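Local structure of nitrogenase molybdenum-iron protein beta chain (Clostridium pasteurianum, 4WES) at residues T22-G27 and N138-V143. The protein forms, with the alpha chain, the molybdenum-iron component of nitrogenase, which reduces dinitrogen to ammonium, and shares an [8Fe-7S] cluster with that chain. Sequence-based numbering, arbitrary orientation.
Sequences TCQPVG and NTPSYV. With CLF (Fe(8)-S(7) cluster), chain H.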
ATOM      1  N   THR B  22     -21.721   9.350  11.382  1.00  8.25           N
ATOM      2  CA  THR B  22     -23.044   9.254  10.814  1.00  7.97           C
ATOM      3  C   THR B  22     -24.037   8.918  11.958  1.00  8.67           C
ATOM      4  O   THR B  22     -23.658   9.038  13.116  1.00  8.87           O
ATOM      5  CB  THR B  22     -23.091   8.287   9.617  1.00  8.66           C
ATOM      6  OG1 THR B  22     -24.370   8.441   9.010  1.00  8.65           O
ATOM      7  CG2 THR B  22     -22.800   6.847   9.968  1.00  9.36           C
ATOM      8  N   CYS B  23     -25.284   8.627  11.623  1.00  8.24           N
ATOM      9  CA  CYS B  23     -26.306   8.492  12.669  1.00  8.52           C
ATOM     10  C   CYS B  23     -26.363   7.106  13.282  1.00  8.60           C
ATOM     11  O   CYS B  23     -25.884   6.099  12.739  1.00  8.48           O
ATOM     12  CB  CYS B  23     -27.684   8.913  12.154  1.00  9.38           C
ATOM     13  SG  CYS B  23     -28.275   8.084  10.653  1.00  8.65           S
ATOM     14  N   GLN B  24     -27.031   7.026  14.431  1.00  8.58           N
ATOM     15  CA  GLN B  24     -27.127   5.786  15.215  1.00  8.33           C
ATOM     16  C   GLN B  24     -27.501   4.515  14.441  1.00  8.74           C
ATOM     17  O   GLN B  24     -26.870   3.478  14.708  1.00  8.89           O
ATOM     18  CB  GLN B  24     -28.155   5.901  16.366  1.00  8.53           C
ATOM     19  CG  GLN B  24     -27.757   6.851  17.468  1.00  9.34           C
ATOM     20  CD  GLN B  24     -28.328   6.442  18.819  1.00  9.46           C
ATOM     21  OE1 GLN B  24     -28.660   5.269  19.054  1.00 10.46           O
ATOM     22  NE2 GLN B  24     -28.362   7.392  19.731  1.00 10.24           N
ATOM     23  N   PRO B  25     -28.544   4.520  13.596  1.00  8.45           N
ATOM     24  CA  PRO B  25     -29.089   3.215  13.198  1.00  8.68           C
ATOM     25  C   PRO B  25     -28.126   2.259  12.516  1.00  8.90           C
ATOM     26  O   PRO B  25     -28.221   1.054  12.764  1.00  9.05           O
ATOM     27  CB  PRO B  25     -30.294   3.590  12.348  1.00  8.64           C
ATOM     28  CG  PRO B  25     -30.750   4.929  12.943  1.00  9.02           C
ATOM     29  CD  PRO B  25     -29.450   5.635  13.194  1.00  8.71           C
ATOM     30  N   VAL B  26     -27.229   2.732  11.646  1.00  8.68           N
ATOM     31  CA  VAL B  26     -26.328   1.765  11.011  1.00  8.59           C
ATOM     32  C   VAL B  26     -25.465   1.045  12.059  1.00  8.08           C
ATOM     33  O   VAL B  26     -25.070  -0.106  11.833  1.00  8.99           O
ATOM     34  CB  VAL B  26     -25.459   2.379   9.899  1.00  8.91           C
ATOM     35  CG1 VAL B  26     -24.345   3.276  10.431  1.00  9.12           C
ATOM     36  CG2 VAL B  26     -24.898   1.287   9.000  1.00  8.99           C
ATOM     37  N   GLY B  27     -25.132   1.713  13.153  1.00  8.10           N
ATOM     38  CA  GLY B  27     -24.381   1.037  14.206  1.00  8.64           C
ATOM     39  C   GLY B  27     -25.162  -0.094  14.836  1.00  8.66           C
ATOM     40  O   GLY B  27     -24.601  -1.130  15.163  1.00  9.54           O
ATOM     41  N   ASN B 138     -33.645   1.469  21.115  1.00 11.29           N
ATOM     42  CA  ASN B 138     -34.072   2.794  20.651  1.00 11.59           C
ATOM     43  C   ASN B 138     -32.846   3.576  20.233  1.00 11.51           C
ATOM     44  O   ASN B 138     -31.892   3.721  21.020  1.00 12.23           O
ATOM     45  CB  ASN B 138     -34.822   3.544  21.768  1.00 13.04           C
ATOM     46  CG  ASN B 138     -36.103   2.849  22.153  1.00 13.28           C
ATOM     47  OD1 ASN B 138     -36.121   1.967  23.044  1.00 15.92           O
ATOM     48  ND2 ASN B 138     -37.185   3.191  21.471  1.00 13.30           N
ATOM     49  N   THR B 139     -32.857   4.060  19.005  1.00 10.54           N
ATOM     50  CA  THR B 139     -31.684   4.666  18.358  1.00 10.71           C
ATOM     51  C   THR B 139     -32.018   6.001  17.688  1.00 11.00           C
ATOM     52  O   THR B 139     -31.941   6.136  16.471  1.00 11.44           O
ATOM     53  CB  THR B 139     -31.067   3.665  17.365  1.00 10.56           C
ATOM     54  OG1 THR B 139     -32.072   3.116  16.509  1.00 10.65           O
ATOM     55  CG2 THR B 139     -30.390   2.530  18.097  1.00 11.66           C
ATOM     56  N   PRO B 140     -32.362   7.007  18.497  1.00 11.01           N
ATOM     57  CA  PRO B 140     -32.611   8.340  17.931  1.00 11.73           C
ATOM     58  C   PRO B 140     -31.388   8.929  17.273  1.00 10.08           C
ATOM     59  O   PRO B 140     -30.354   9.101  17.897  1.00 11.47           O
ATOM     60  CB  PRO B 140     -33.019   9.164  19.138  1.00 12.63           C
ATOM     61  CG  PRO B 140     -32.357   8.491  20.309  1.00 12.25           C
ATOM     62  CD  PRO B 140     -32.411   7.010  19.963  1.00 12.24           C
ATOM     63  N   SER B 141     -31.523   9.283  16.002  1.00  9.95           N
ATOM     64  CA  SER B 141     -30.364   9.723  15.233  0.58  9.55           C
ATOM     65  C   SER B 141     -29.879  11.124  15.588  1.00 10.05           C
ATOM     66  O   SER B 141     -28.755  11.512  15.216  1.00 10.98           O
ATOM     67  CB  SER B 141     -30.652   9.655  13.743  0.58  8.40           C
ATOM     68  OG  SER B 141     -31.899  10.177  13.409  0.58  8.01           O
ATOM     69  N   TYR B 142     -30.714  11.885  16.270  1.00  9.82           N
ATOM     70  CA  TYR B 142     -30.340  13.184  16.781  1.00 10.24           C
ATOM     71  C   TYR B 142     -29.556  13.104  18.091  1.00 10.26           C
ATOM     72  O   TYR B 142     -29.193  14.135  18.626  1.00 14.16           O
ATOM     73  CB  TYR B 142     -31.582  14.049  16.896  1.00 11.43           C
ATOM     74  CG  TYR B 142     -32.765  13.401  17.558  1.00 11.05           C
ATOM     75  CD1 TYR B 142     -33.786  12.857  16.791  1.00 11.75           C
ATOM     76  CD2 TYR B 142     -32.898  13.330  18.939  1.00 11.27           C
ATOM     77  CE1 TYR B 142     -34.885  12.267  17.379  1.00 12.65           C
ATOM     78  CE2 TYR B 142     -34.006  12.765  19.541  1.00 12.47           C
ATOM     79  CZ  TYR B 142     -35.022  12.246  18.750  1.00 13.16           C
ATOM     80  OH  TYR B 142     -36.137  11.669  19.321  1.00 15.90           O
ATOM     81  N   VAL B 143     -29.284  11.905  18.608  1.00  9.74           N
ATOM     82  CA  VAL B 143     -28.416  11.713  19.745  1.00  9.90           C
ATOM     83  C   VAL B 143     -27.171  10.961  19.298  1.00  9.75           C
ATOM     84  O   VAL B 143     -27.253   9.905  18.646  1.00  9.79           O
ATOM     85  CB  VAL B 143     -29.123  10.920  20.861  1.00 10.70           C
ATOM     86  CG1 VAL B 143     -28.165  10.616  22.003  1.00 11.37           C
ATOM     87  CG2 VAL B 143     -30.369  11.654  21.334  1.00 12.92           C
TER
HETATM   88 FE1  CLF H 604     -36.101  10.074   6.871  1.00  8.84          FE
HETATM   89 FE2  CLF H 604     -34.341   8.332   6.545  1.00  9.41          FE
HETATM   90 FE3  CLF H 604     -35.141   9.707   4.286  1.00  8.59          FE
HETATM   91 FE4  CLF H 604     -33.679  10.862   6.255  1.00  8.55          FE
HETATM   92  S1  CLF H 604     -34.268   9.980   8.394  1.00  9.07           S
HETATM   93  S2A CLF H 604     -36.389   8.191   5.522  1.00  9.11           S
HETATM   94  S4A CLF H 604     -32.998   9.183   4.873  1.00  9.16           S
HETATM   95  S3A CLF H 604     -35.603  11.745   5.323  1.00  8.69           S
HETATM   96 FE5  CLF H 604     -30.900  10.809   8.298  0.66 11.95          FE
HETATM   97 FE6  CLF H 604     -32.478  10.078  11.468  0.66 10.01          FE
HETATM   98 FE7  CLF H 604     -30.418   8.835  10.136  1.00  8.51          FE
HETATM   99 FE8  CLF H 604     -32.749   8.250   8.928  1.00  9.34          FE
HETATM  100  S2B CLF H 604     -30.676  11.094  10.480  1.00  9.43           S
HETATM  101  S3B CLF H 604     -32.254   7.805  11.103  1.00  9.35           S
HETATM  102  S4B CLF H 604     -30.716   8.567   7.862  1.00  8.70           S
HETATM  103  O   HOH W   1     -26.887   9.597  15.744  1.00  9.87           O
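Cys23 and Ser141 bring the two backbones to 5.0 Å between their CA atoms, where the start of helix 24-33 meets a type I beta turn running from Pro140 to Val143. The pair illustrates how remote segments converge on one metal cluster, here the [8Fe-7S] P-cluster, shared with the alpha chain, which relays electrons towards the iron-molybdenum cofactor: Cys23 SG binds the iron atom FE7 at 2.3 Å and, in the conformer described, Ser141 OG binds the iron atom FE6 at 2.0 Å. Both ligand atoms lie between their own backbone N and carbonyl carbon (chi1 55° and 45°), with the two CB atoms adjacent behind them. Pro25 adds a nonpolar neighbour, its CG 3.7 Å from the cluster sulfur S3B.

Gln24 makes the largest single contribution to the buried surface, reaching across the turn with its chain extended beyond CG. Its NE2 donates a fairly straight bond to Val143 O (3.0 Å, 164° at the hydrogen); the acceptor lies in the amide plane, whereas the donor sits well above the plane of the carbonyl. On the other branch, OE1 rests against CA and CB of Thr139 and accepts a hydrogen bond from Asn152 ND2, so both ends of the amide are held and its rotation is fixed. A water bridges the segments, accepting from Gln24 N at 2.9 Å and lying within hydrogen-bonding distance of Ser141 O and Val143 O.

Cys106 SG, from helix 106-111, also binds cluster iron near Ser141 OG. The turn lies in the loop connecting strand 133-136 to helix 146-161; Thr139 OG1 bonds to Thr104 O at the end of strand 99-104, and helix 46-60 packs His52 against Cys23 and Pro25.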